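PDB 4Q8R: phosphate ABC transporter, phosphate-binding protein from Clostridium perfringens, which probably binds inorganic phosphate with high affinity and hands it to the membrane components of an ABC-type phosphate uptake transporter. Local coordinates for residues 16-21 against 226-231; 24-27 against 32-35; 46-51 against 69-74; 81-86 against 133-138; 94-99 against 137-142. All blocks are in the same frame, centred on the assembly; numbering follows the deposited sequence.

Contact 1: residues 16-21 against 226-231; sequences PVMEAE and DFILSE. With ZN (zinc ion), chain D.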
# COMPACT_ATOMS: atom_id res chain seq x y z
N PRO A 16 -5.41 -6.77 -3.97
CA PRO A 16 -5.28 -7.46 -5.25
C PRO A 16 -4.53 -8.79 -5.06
O PRO A 16 -5.00 -9.83 -5.55
CB PRO A 16 -4.48 -6.48 -6.10
CG PRO A 16 -5.05 -5.13 -5.62
CD PRO A 16 -5.11 -5.32 -4.12
N VAL A 17 -3.44 -8.78 -4.32
CA VAL A 17 -2.68 -10.04 -4.13
C VAL A 17 -3.40 -11.05 -3.28
O VAL A 17 -3.36 -12.26 -3.57
CB VAL A 17 -1.23 -9.80 -3.66
CG1 VAL A 17 -1.09 -9.34 -2.21
CG2 VAL A 17 -0.37 -11.06 -3.88
N MET A 18 -4.07 -10.61 -2.23
CA MET A 18 -4.83 -11.52 -1.45
C MET A 18 -5.95 -12.20 -2.23
O MET A 18 -6.20 -13.45 -2.06
CB MET A 18 -5.45 -10.78 -0.22
CG MET A 18 -5.90 -11.75 0.89
SD MET A 18 -4.54 -12.71 1.64
CE MET A 18 -3.51 -11.51 2.34
N GLU A 19 -6.63 -11.46 -3.12
CA GLU A 19 -7.67 -12.06 -3.97
C GLU A 19 -7.02 -13.13 -4.92
O GLU A 19 -7.56 -14.24 -5.11
CB GLU A 19 -8.38 -11.03 -4.86
CG GLU A 19 -9.18 -9.95 -4.10
CD GLU A 19 -9.79 -8.90 -5.03
OE1 GLU A 19 -9.66 -9.00 -6.30
OE2 GLU A 19 -10.42 -7.99 -4.49
N ALA A 20 -5.87 -12.80 -5.48
CA ALA A 20 -5.18 -13.74 -6.38
C ALA A 20 -4.76 -14.98 -5.63
O ALA A 20 -4.87 -16.14 -6.13
CB ALA A 20 -3.97 -13.05 -7.01
N GLU A 21 -4.26 -14.79 -4.43
CA GLU A 21 -3.89 -15.89 -3.55
C GLU A 21 -5.07 -16.78 -3.25
O GLU A 21 -4.95 -18.04 -3.31
CB GLU A 21 -3.21 -15.43 -2.26
CG GLU A 21 -1.91 -14.62 -2.39
CD GLU A 21 -0.67 -15.45 -2.78
OE1 GLU A 21 -0.78 -16.69 -2.96
OE2 GLU A 21 0.40 -14.82 -2.93
N ASP A 226 0.39 -20.44 4.84
CA ASP A 226 1.48 -21.30 4.36
C ASP A 226 1.48 -21.35 2.83
O ASP A 226 2.55 -21.37 2.20
CB ASP A 226 1.37 -22.70 5.00
CG ASP A 226 1.81 -22.72 6.50
OD1 ASP A 226 2.48 -21.77 6.99
OD2 ASP A 226 1.45 -23.70 7.19
N PHE A 227 0.30 -21.33 2.23
CA PHE A 227 0.24 -21.32 0.77
C PHE A 227 0.81 -20.02 0.20
O PHE A 227 1.50 -20.01 -0.78
CB PHE A 227 -1.17 -21.46 0.29
CG PHE A 227 -1.30 -21.28 -1.17
CD1 PHE A 227 -0.93 -22.30 -2.03
CD2 PHE A 227 -1.75 -20.07 -1.72
CE1 PHE A 227 -1.06 -22.14 -3.40
CE2 PHE A 227 -1.86 -19.90 -3.08
CZ PHE A 227 -1.52 -20.92 -3.93
N ILE A 228 0.47 -18.90 0.83
CA ILE A 228 0.99 -17.60 0.36
C ILE A 228 2.51 -17.55 0.43
O ILE A 228 3.19 -16.96 -0.42
CB ILE A 228 0.39 -16.44 1.17
CG1 ILE A 228 -1.11 -16.34 0.95
CG2 ILE A 228 1.09 -15.11 0.82
CD1 ILE A 228 -1.75 -15.33 1.94
N LEU A 229 3.08 -18.24 1.43
CA LEU A 229 4.52 -18.26 1.63
C LEU A 229 5.24 -19.30 0.78
O LEU A 229 6.49 -19.30 0.72
CB LEU A 229 4.90 -18.49 3.07
CG LEU A 229 4.45 -17.41 4.05
CD1 LEU A 229 4.72 -17.86 5.47
CD2 LEU A 229 5.13 -16.09 3.72
N SER A 230 4.46 -20.17 0.16
CA SER A 230 4.97 -21.22 -0.69
C SER A 230 5.53 -20.66 -1.97
O SER A 230 5.38 -19.42 -2.29
CB SER A 230 3.89 -22.27 -0.99
OG SER A 230 2.93 -21.84 -1.95
N GLU A 231 6.19 -21.55 -2.73
CA GLU A 231 6.82 -21.12 -3.94
C GLU A 231 5.72 -20.54 -4.89
O GLU A 231 5.89 -19.45 -5.50
CB GLU A 231 7.70 -22.28 -4.51
CG GLU A 231 8.79 -21.82 -5.47
CD GLU A 231 8.20 -21.41 -6.79
OE1 GLU A 231 7.12 -22.00 -7.09
OE2 GLU A 231 8.81 -20.51 -7.48
ZN ZN D . 8.00 -20.17 -9.29

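Contact 2: residues 24-27 against 32-35; sequences AFKT and VSIE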
# COMPACT_ATOMS: atom_id res chain seq x y z
N ALA A 24 -6.18 -18.96 -6.22
CA ALA A 24 -5.25 -20.07 -6.52
C ALA A 24 -5.38 -21.14 -5.43
O ALA A 24 -5.32 -22.35 -5.72
CB ALA A 24 -3.84 -19.57 -6.65
N PHE A 25 -5.49 -20.72 -4.17
CA PHE A 25 -5.68 -21.62 -3.06
C PHE A 25 -6.96 -22.47 -3.18
O PHE A 25 -6.98 -23.65 -2.67
CB PHE A 25 -5.70 -20.79 -1.77
CG PHE A 25 -5.74 -21.60 -0.51
CD1 PHE A 25 -4.64 -22.41 -0.15
CD2 PHE A 25 -6.84 -21.51 0.36
CE1 PHE A 25 -4.67 -23.14 1.05
CE2 PHE A 25 -6.87 -22.22 1.55
CZ PHE A 25 -5.78 -23.04 1.90
N LYS A 26 -7.99 -21.93 -3.84
CA LYS A 26 -9.25 -22.64 -4.04
C LYS A 26 -9.01 -23.93 -4.80
O LYS A 26 -9.72 -24.93 -4.58
CB LYS A 26 -10.30 -21.78 -4.77
CG LYS A 26 -11.71 -22.34 -4.72
CD LYS A 26 -12.34 -22.27 -3.33
CE LYS A 26 -13.75 -22.82 -3.29
NZ LYS A 26 -14.35 -22.68 -1.92
N THR A 27 -8.03 -23.95 -5.67
CA THR A 27 -7.73 -25.17 -6.37
C THR A 27 -7.00 -26.21 -5.47
O THR A 27 -7.11 -27.43 -5.73
CB THR A 27 -6.94 -24.95 -7.68
OG1 THR A 27 -5.65 -24.42 -7.38
CG2 THR A 27 -7.71 -23.99 -8.61
N VAL A 32 -12.20 -24.90 1.45
CA VAL A 32 -12.03 -23.67 2.20
C VAL A 32 -12.55 -22.46 1.38
O VAL A 32 -12.46 -22.41 0.16
CB VAL A 32 -10.56 -23.49 2.65
CG1 VAL A 32 -10.34 -22.14 3.32
CG2 VAL A 32 -10.15 -24.60 3.61
N SER A 33 -13.15 -21.52 2.09
CA SER A 33 -13.51 -20.25 1.49
C SER A 33 -12.83 -19.12 2.25
O SER A 33 -12.79 -19.08 3.53
CB SER A 33 -15.03 -20.08 1.47
OG SER A 33 -15.66 -21.20 0.85
N ILE A 34 -12.28 -18.21 1.46
CA ILE A 34 -11.56 -17.08 1.98
C ILE A 34 -12.41 -15.85 1.70
O ILE A 34 -12.77 -15.59 0.56
CB ILE A 34 -10.19 -16.83 1.27
CG1 ILE A 34 -9.33 -18.05 1.36
CG2 ILE A 34 -9.46 -15.68 1.90
CD1 ILE A 34 -9.03 -18.50 2.72
N GLU A 35 -12.68 -15.08 2.75
CA GLU A 35 -13.55 -13.85 2.66
C GLU A 35 -12.63 -12.64 2.88
O GLU A 35 -12.02 -12.52 3.92
CB GLU A 35 -14.66 -13.88 3.68
CG GLU A 35 -15.66 -15.02 3.44
CD GLU A 35 -16.53 -15.41 4.65
OE1 GLU A 35 -17.34 -16.33 4.50
OE2 GLU A 35 -16.42 -14.81 5.74
O HOH W 1 -16.69 -23.65 -1.42

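Contact 3: residues 46-51 against 69-74; sequences KNAMEG and AGLKEV. With ZN (zinc ion), chain F.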
# COMPACT_ATOMS: atom_id res chain seq x y z
N LYS A 46 -7.31 -3.72 13.68
CA LYS A 46 -8.27 -3.68 14.78
C LYS A 46 -9.28 -4.83 14.75
O LYS A 46 -9.63 -5.41 15.83
CB LYS A 46 -9.03 -2.36 14.70
CG LYS A 46 -10.04 -2.21 15.79
CD LYS A 46 -9.33 -2.16 17.12
CE LYS A 46 -8.78 -0.80 17.52
NZ LYS A 46 -9.14 -0.83 18.93
N ASN A 47 -9.72 -5.21 13.55
CA ASN A 47 -10.59 -6.38 13.44
C ASN A 47 -9.89 -7.68 13.90
O ASN A 47 -10.50 -8.54 14.58
CB ASN A 47 -11.10 -6.57 12.03
CG ASN A 47 -12.24 -5.64 11.68
OD1 ASN A 47 -12.89 -5.06 12.57
ND2 ASN A 47 -12.52 -5.52 10.38
N ALA A 48 -8.61 -7.81 13.60
CA ALA A 48 -7.85 -8.95 14.12
C ALA A 48 -7.66 -8.88 15.65
O ALA A 48 -7.80 -9.91 16.30
CB ALA A 48 -6.50 -9.07 13.40
N MET A 49 -7.40 -7.70 16.21
CA MET A 49 -7.25 -7.54 17.65
C MET A 49 -8.57 -7.91 18.34
O MET A 49 -8.58 -8.45 19.44
CB MET A 49 -6.94 -6.08 18.01
CG MET A 49 -5.55 -5.60 17.60
SD MET A 49 -5.44 -3.80 17.63
CE MET A 49 -5.53 -3.53 19.42
N GLU A 50 -9.70 -7.61 17.72
CA GLU A 50 -11.00 -7.79 18.36
C GLU A 50 -11.63 -9.10 18.04
O GLU A 50 -12.66 -9.42 18.62
CB GLU A 50 -11.96 -6.61 17.99
CG GLU A 50 -11.44 -5.27 18.51
CD GLU A 50 -12.41 -4.09 18.35
OE1 GLU A 50 -13.28 -4.06 17.44
OE2 GLU A 50 -12.31 -3.15 19.17
N GLY A 51 -11.03 -9.92 17.18
CA GLY A 51 -11.64 -11.21 16.86
C GLY A 51 -12.74 -11.13 15.81
O GLY A 51 -13.44 -12.13 15.55
N ALA A 69 -1.90 -6.48 21.89
CA ALA A 69 -3.15 -7.20 21.89
C ALA A 69 -2.95 -8.68 21.60
O ALA A 69 -3.94 -9.40 21.52
CB ALA A 69 -4.11 -6.61 20.88
N GLY A 70 -1.70 -9.11 21.41
CA GLY A 70 -1.37 -10.53 21.18
C GLY A 70 -1.29 -10.92 19.70
O GLY A 70 -1.59 -12.06 19.33
N LEU A 71 -0.94 -9.97 18.84
CA LEU A 71 -0.92 -10.28 17.40
C LEU A 71 0.41 -10.81 16.94
O LEU A 71 1.43 -10.23 17.25
CB LEU A 71 -1.31 -9.07 16.55
CG LEU A 71 -2.74 -8.53 16.57
CD1 LEU A 71 -2.77 -7.22 15.74
CD2 LEU A 71 -3.77 -9.54 16.08
N LYS A 72 0.39 -11.97 16.27
CA LYS A 72 1.55 -12.49 15.56
C LYS A 72 1.56 -11.83 14.18
O LYS A 72 0.52 -11.48 13.64
CB LYS A 72 1.39 -13.99 15.41
CG LYS A 72 1.37 -14.75 16.76
CD LYS A 72 2.56 -14.40 17.66
CE LYS A 72 2.70 -15.31 18.90
NZ LYS A 72 3.11 -16.72 18.57
N GLU A 73 2.76 -11.66 13.63
CA GLU A 73 2.88 -11.14 12.29
C GLU A 73 3.60 -12.05 11.37
O GLU A 73 4.57 -12.74 11.73
CB GLU A 73 3.61 -9.82 12.32
CG GLU A 73 3.21 -8.99 13.50
CD GLU A 73 4.19 -7.88 13.67
OE1 GLU A 73 4.73 -7.75 14.78
OE2 GLU A 73 4.48 -7.21 12.67
N VAL A 74 3.11 -12.09 10.15
CA VAL A 74 3.78 -12.87 9.09
C VAL A 74 3.96 -11.92 7.89
O VAL A 74 2.97 -11.47 7.29
CB VAL A 74 2.95 -14.10 8.65
CG1 VAL A 74 3.56 -14.78 7.47
CG2 VAL A 74 2.81 -15.06 9.79
ZN ZN F . 6.12 -5.90 13.28
O HOH W 2 7.12 -6.17 11.87

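Contact 4: residues 81-86 against 133-138; sequences IALITH and DAFQEI. With ZN (zinc ion), chain E.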
# COMPACT_ATOMS: atom_id res chain seq x y z
N ILE A 81 5.97 1.93 -2.75
CA ILE A 81 4.92 2.94 -2.86
C ILE A 81 5.40 3.91 -3.98
O ILE A 81 6.47 4.54 -3.89
CB ILE A 81 4.72 3.73 -1.58
CG1 ILE A 81 4.28 2.78 -0.42
CG2 ILE A 81 3.71 4.87 -1.80
CD1 ILE A 81 4.24 3.43 0.91
N ALA A 82 4.57 4.01 -5.00
CA ALA A 82 4.78 4.93 -6.11
C ALA A 82 4.10 6.26 -5.81
O ALA A 82 3.09 6.33 -5.18
CB ALA A 82 4.18 4.37 -7.37
N LEU A 83 4.75 7.31 -6.30
CA LEU A 83 4.18 8.66 -6.35
C LEU A 83 3.67 8.77 -7.76
O LEU A 83 4.52 8.81 -8.72
CB LEU A 83 5.22 9.75 -6.19
CG LEU A 83 5.59 10.23 -4.82
CD1 LEU A 83 4.38 10.85 -4.21
CD2 LEU A 83 6.15 9.10 -4.00
N ILE A 84 2.37 8.80 -7.91
CA ILE A 84 1.77 8.81 -9.24
C ILE A 84 1.28 10.18 -9.64
O ILE A 84 0.71 10.92 -8.81
CB ILE A 84 0.67 7.76 -9.38
CG1 ILE A 84 -0.40 7.86 -8.27
CG2 ILE A 84 1.30 6.37 -9.36
CD1 ILE A 84 -1.66 7.16 -8.65
N THR A 85 1.46 10.49 -10.93
CA THR A 85 0.94 11.67 -11.53
C THR A 85 0.02 11.25 -12.65
O THR A 85 -0.04 10.08 -13.08
CB THR A 85 2.05 12.59 -12.06
OG1 THR A 85 2.66 11.93 -13.18
CG2 THR A 85 3.11 12.93 -11.05
N HIS A 86 -0.77 12.20 -13.13
CA HIS A 86 -1.46 12.02 -14.40
C HIS A 86 -0.42 11.72 -15.52
O HIS A 86 0.71 12.17 -15.50
CB HIS A 86 -2.23 13.28 -14.73
CG HIS A 86 -3.35 13.10 -15.67
ND1 HIS A 86 -4.60 12.66 -15.30
CD2 HIS A 86 -3.41 13.31 -17.01
CE1 HIS A 86 -5.39 12.67 -16.34
NE2 HIS A 86 -4.68 13.01 -17.40
N ASP A 133 0.64 6.01 6.37
CA ASP A 133 1.57 5.94 7.47
C ASP A 133 3.03 5.79 7.01
O ASP A 133 3.94 6.50 7.43
CB ASP A 133 1.17 4.82 8.40
CG ASP A 133 2.14 4.64 9.56
OD1 ASP A 133 3.15 3.91 9.47
OD2 ASP A 133 1.85 5.23 10.58
N ALA A 134 3.25 4.78 6.15
CA ALA A 134 4.59 4.53 5.65
C ALA A 134 5.12 5.65 4.78
O ALA A 134 6.26 6.05 4.93
CB ALA A 134 4.59 3.25 4.81
N PHE A 135 4.27 6.19 3.94
CA PHE A 135 4.66 7.32 3.10
C PHE A 135 5.10 8.50 3.92
O PHE A 135 6.16 9.10 3.69
CB PHE A 135 3.44 7.73 2.24
CG PHE A 135 3.68 8.93 1.36
CD1 PHE A 135 4.32 8.76 0.11
CD2 PHE A 135 3.23 10.17 1.70
CE1 PHE A 135 4.57 9.82 -0.73
CE2 PHE A 135 3.46 11.27 0.84
CZ PHE A 135 4.12 11.10 -0.37
N GLN A 136 4.30 8.85 4.93
CA GLN A 136 4.65 10.00 5.76
C GLN A 136 5.92 9.84 6.55
O GLN A 136 6.75 10.73 6.64
CB GLN A 136 3.47 10.38 6.68
CG GLN A 136 2.30 10.87 5.89
CD GLN A 136 1.06 11.21 6.67
OE1 GLN A 136 0.12 11.80 6.14
NE2 GLN A 136 0.98 10.70 7.90
N GLU A 137 6.14 8.62 7.04
CA GLU A 137 7.34 8.25 7.76
C GLU A 137 8.58 8.36 6.90
O GLU A 137 9.59 8.90 7.30
CB GLU A 137 7.22 6.80 8.32
CG GLU A 137 8.38 6.44 9.24
CD GLU A 137 8.19 5.18 10.06
OE1 GLU A 137 9.21 4.57 10.42
OE2 GLU A 137 7.03 4.81 10.37
N ILE A 138 8.50 7.86 5.67
CA ILE A 138 9.67 7.84 4.80
C ILE A 138 9.99 9.22 4.21
O ILE A 138 11.15 9.66 4.22
CB ILE A 138 9.52 6.82 3.68
CG1 ILE A 138 9.52 5.44 4.33
CG2 ILE A 138 10.66 6.98 2.65
CD1 ILE A 138 9.12 4.29 3.44
ZN ZN E . -5.38 13.44 -19.30
O HOH W 3 -7.26 14.46 -18.87
O HOH W 4 -4.53 14.98 -20.19

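Contact 5: residues 94-99 against 137-142; sequences LTLVQI and EIVGFK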
# COMPACT_ATOMS: atom_id res chain seq x y z
N LEU A 94 11.37 13.19 -8.79
CA LEU A 94 11.33 14.05 -7.61
C LEU A 94 12.24 13.51 -6.52
O LEU A 94 12.34 12.28 -6.36
CB LEU A 94 9.89 14.15 -7.08
CG LEU A 94 8.85 14.86 -7.97
CD1 LEU A 94 7.44 14.72 -7.45
CD2 LEU A 94 9.22 16.33 -8.08
N THR A 95 12.87 14.38 -5.76
CA THR A 95 13.63 13.97 -4.57
C THR A 95 12.62 13.81 -3.39
O THR A 95 11.49 14.35 -3.41
CB THR A 95 14.68 14.99 -4.22
OG1 THR A 95 14.00 16.21 -3.80
CG2 THR A 95 15.64 15.21 -5.40
N LEU A 96 13.01 13.07 -2.33
CA LEU A 96 12.12 12.92 -1.22
C LEU A 96 11.76 14.27 -0.61
O LEU A 96 10.61 14.47 -0.20
CB LEU A 96 12.67 12.00 -0.15
CG LEU A 96 12.65 10.50 -0.39
CD1 LEU A 96 13.30 9.83 0.80
CD2 LEU A 96 11.23 10.01 -0.56
N VAL A 97 12.71 15.17 -0.55
CA VAL A 97 12.45 16.49 0.03
C VAL A 97 11.51 17.30 -0.86
O VAL A 97 10.66 18.09 -0.32
CB VAL A 97 13.70 17.20 0.45
CG1 VAL A 97 14.58 17.70 -0.71
CG2 VAL A 97 13.34 18.36 1.43
N GLN A 98 11.64 17.18 -2.21
CA GLN A 98 10.61 17.81 -3.06
C GLN A 98 9.23 17.26 -2.73
O GLN A 98 8.23 18.00 -2.63
CB GLN A 98 10.89 17.64 -4.53
CG GLN A 98 12.02 18.52 -5.01
CD GLN A 98 12.37 18.22 -6.45
OE1 GLN A 98 12.58 17.08 -6.78
NE2 GLN A 98 12.53 19.24 -7.25
N ILE A 99 9.12 15.93 -2.52
CA ILE A 99 7.84 15.32 -2.24
C ILE A 99 7.28 15.88 -0.88
O ILE A 99 6.10 16.18 -0.76
CB ILE A 99 7.95 13.77 -2.23
CG1 ILE A 99 8.28 13.32 -3.63
CG2 ILE A 99 6.64 13.12 -1.81
CD1 ILE A 99 8.89 11.93 -3.71
N GLU A 137 6.14 8.62 7.04
CA GLU A 137 7.34 8.25 7.76
C GLU A 137 8.58 8.36 6.90
O GLU A 137 9.59 8.90 7.30
CB GLU A 137 7.22 6.80 8.32
CG GLU A 137 8.38 6.44 9.24
CD GLU A 137 8.19 5.18 10.06
OE1 GLU A 137 9.21 4.57 10.42
OE2 GLU A 137 7.03 4.81 10.37
N ILE A 138 8.50 7.86 5.67
CA ILE A 138 9.67 7.84 4.80
C ILE A 138 9.99 9.22 4.21
O ILE A 138 11.15 9.66 4.22
CB ILE A 138 9.52 6.82 3.68
CG1 ILE A 138 9.52 5.44 4.33
CG2 ILE A 138 10.66 6.98 2.65
CD1 ILE A 138 9.12 4.29 3.44
N VAL A 139 8.93 9.90 3.73
CA VAL A 139 9.05 11.28 3.19
C VAL A 139 9.46 12.24 4.29
O VAL A 139 10.25 13.15 4.05
CB VAL A 139 7.76 11.69 2.46
CG1 VAL A 139 7.77 13.16 2.02
CG2 VAL A 139 7.55 10.75 1.26
N GLY A 140 8.95 12.02 5.50
CA GLY A 140 9.43 12.74 6.64
C GLY A 140 8.57 13.89 7.13
O GLY A 140 9.08 14.97 7.44
N PHE A 141 7.28 13.68 7.14
CA PHE A 141 6.33 14.64 7.70
C PHE A 141 5.30 13.94 8.55
O PHE A 141 5.01 12.78 8.36
CB PHE A 141 5.70 15.60 6.63
CG PHE A 141 4.77 14.95 5.69
CD1 PHE A 141 5.28 14.18 4.55
CD2 PHE A 141 3.41 15.02 5.84
CE1 PHE A 141 4.43 13.57 3.68
CE2 PHE A 141 2.55 14.39 4.96
CZ PHE A 141 3.07 13.66 3.85
N LYS A 142 4.75 14.72 9.47
CA LYS A 142 3.69 14.29 10.36
C LYS A 142 2.32 14.62 9.80
O LYS A 142 2.18 15.51 8.99
CB LYS A 142 3.92 14.91 11.76
CG LYS A 142 5.20 14.40 12.44
CD LYS A 142 5.35 12.86 12.29
CE LYS A 142 6.32 12.16 13.26
NZ LYS A 142 7.74 12.37 12.87

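Contact 1: residues 16-21 against 226-231
The carbonyl O of F227, whose ring meets E21 across the contact, takes two donors from one residue. S230 OG donates at 2.6 Å and the S230 backbone N at 3.1 Å, so the end of helix 219-229 is held by a side-chain and a backbone bond together. S230 OG also accepts from G233 N and so caps the start of helix 231-239, while its donation to F227 O ties it to the end of helix 219-229.

Between the segments the evidence is of packing, with no hydrogen bond. The E21 chain bends at chi2 (-75°), which turns its carboxylate back against the second helix. OE1 comes obliquely to the F227 ring, 3.4 Å from CE2, and the carboxylate and ring planes are nearly perpendicular (83°). The aliphatic part of E21 lies on I228, with E21 CG 3.8 Å from I228 CG1, while OE2 faces I228 CG2. A carboxylate buried among such apolar neighbours may have a raised pKa. One turn earlier, M18 is bent at chi2 and chi3, and its SD reaches I228 CD1 at 3.8 Å, the two side chains crossing at about a right angle. I76 of strand 71-86 touches both M18 and I228, and F224 touches both M18 and E21.

Just beyond the cap, E231 OE2 binds a zinc ion at 2.0 Å in the conformer described, with D235 as the other protein ligand. The contact is thus helix-on-helix packing in an alpha/beta lobe of the PBP superfamily, and its C-terminal segment runs through an N-cap into a surface zinc site.

Contact 2: residues 24-27 against 32-35
K26 and V32 have the nearest CA atoms across the segments, 6.9 Å apart, where the last part of helix 15-28 faces the chain leading into strand 34-38. K26 starts with CG trans to the backbone N (chi1 -167°), bends at chi2 and then runs straight, which carries its ammonium group across to the V32 carbonyl. NZ donates to V32 O at 2.8 Å, but from above the carbonyl plane, 45° out of it, so the bond does not use a lone pair direction. A water accepts from the same NZ at 2.6 Å, and P30 O in the connecting turn is a further acceptor.

On the inner side F25 provides the apolar half. Its ring presents an edge to V32, with CG1 in the ring plane and 3.9 Å from CE2. I34 CG1 stands more loosely and obliquely, 4.4 Å from F25 CD2. F224 of helix 219-229 meets the F25 ring at an inclined angle and also touches I34, closing this small core. The segments belong to the beta-alpha-beta unit made by strand 6-10, helix 15-28 and strand 34-38, whose two strands pair in parallel.

Chemically the contact divides in two: hydrocarbon meets hydrocarbon on the inner side, while at the surface one lysine ammonium donates to two carbonyls, V32 O and P30 O, and shares its charge with a water.

Contact 3: residues 46-51 against 69-74
M49 fits its CG into the hollow between A69 and L71, with the methyl of A69 on one flank and a branch of L71 on the other. The evidence is a pair of matched distances: M49 CG lies 3.7 Å from L71 CD1 and 3.7 Å from A69 CB. Further along, the methionine chain turns at chi3 (69°), which brings its terminal methyl back over the same alanine, CE to A69 CB being 3.7 Å. The small A69 is therefore the bump enclosed by the bend of M49, touched by both ends of the thioether arm.

L71 projects the other way, from where the chain enters strand 71-86 toward the helix. Its two methyls straddle the helix surface: CD1 rests on M49, while CD2 reaches past it to A48, 3.9 Å from CB. M49 and L71 cross at about a right angle. No hydrogen bond links the segments, and the fit is purely one of shape.

The turns beside the contact are glycine-based. G51 ends helix 41-50 in a Schellman motif with positive phi, and G70, also with positive phi, follows helix 64-68 and leads the chain into L71. M49 O and L71 O receive ammonium groups of K213 and K67, respectively. Two residues beyond L71, away from the packed side chains, the same strand carries E73, whose OE2 binds a zinc ion at 2.2 Å in the conformer described, D61 being its partner. The whole is a helix packed on the turn that leads into a long sheet strand, consistent with the alpha/beta lobes of periplasmic binding proteins.

Contact 4: residues 81-86 against 133-138
The F135 ring receives L83 at its rim: CD2 of the leucine lies in the ring plane, 3.7 Å from CE1. The other methyl, L83 CD1, approaches the same CE1 obliquely at 3.6 Å, so the fork of the leucine encloses one corner of the ring, and the two side chains cross at about a right angle. L83 was modelled in two conformers, and this fit is that of one of them. I81 CG2 also comes in obliquely, at a looser 4.4 Å from F135 CD1. Aromatic neighbours complete the setting, Y172 stacking on the ring and Y103 meeting it edge-to-face.

F135 can reach the sheet because its CG is trans to the backbone N (chi1 178°). At the helix itself, I81 CD1 touches A134 CB at 3.9 Å, and the small alanine lets the isoleucine tip settle near the backbone.

Strand and helix axes are 10.3 Å apart at closest approach and run at 82° to each other. At the far end of the strand H86 NE2 binds a zinc ion with two waters, away from this core. Helix 130-139 covers strand 71-86 nearly crosswise, consistent with the layered alpha/beta build of PBP-superfamily lobes.

Contact 5: residues 94-99 against 137-142
V139 faces both L96 and I99 and meets each at a different inclination. Toward I99 it crosses at about a right angle: I99 CG2 is 4.0 Å from V139 CG2 and equally near V139 CG1, so one isoleucine methyl faces the fork of the valine. Toward L96 the crossing is slanted and looser, with CD2 of the leucine 4.2 Å from V139 CG2. The valine's first torsion (chi1 173°) sets CG1 opposite its backbone N, which lays that methyl against the L96 carbonyl oxygen at 3.8 Å and in the plane of the F141 ring, at its edge.

L96 divides its two branches. While CD2 goes to V139, CD1 lies over the backbone of the second helix, 4.0 Å from I138 O, with the I138 methyl CG2 a little beyond; I138 was modelled in two conformers.

The first turn of helix 96-103 here packs against the last turn of helix 130-139. The first turn is set by a capping box: Q98 N donates to T95 OG1 at 3.0 Å, and T95 N returns a bond to Q98 OE1, close to straight (168°) and on a lone pair of the amide oxygen. D188 OD1 accepts from L96 N, binding the same turn to the chain after strand 182-187. On the other helix, G140 has positive phi and turns the chain out toward F141, whose side chain touches F135 and Y103.

In the fold
Contacts 4 and 5 form one continuous core: their centres are 8 Å apart, both use helix 130-139, and F135 packs on I99 and F141. Contacts 1 and 2 adjoin in the same way through helix 15-28, where F227 touches F25 and A24, with centres 10 Å apart. Contact 3 meets contact 1 through V74 and L229 and shares strand 71-86 with contact 4, with centres about 26 Å apart. Contact 1 closes a loop holding all the others, which follow in series as 2, then 3, then the overlapping 4 and 5. Contacts 1 and 2 lie across the chain's centre from contact 5, consistent with the two lobes of a PBP-type protein, spanned by strand 71-86.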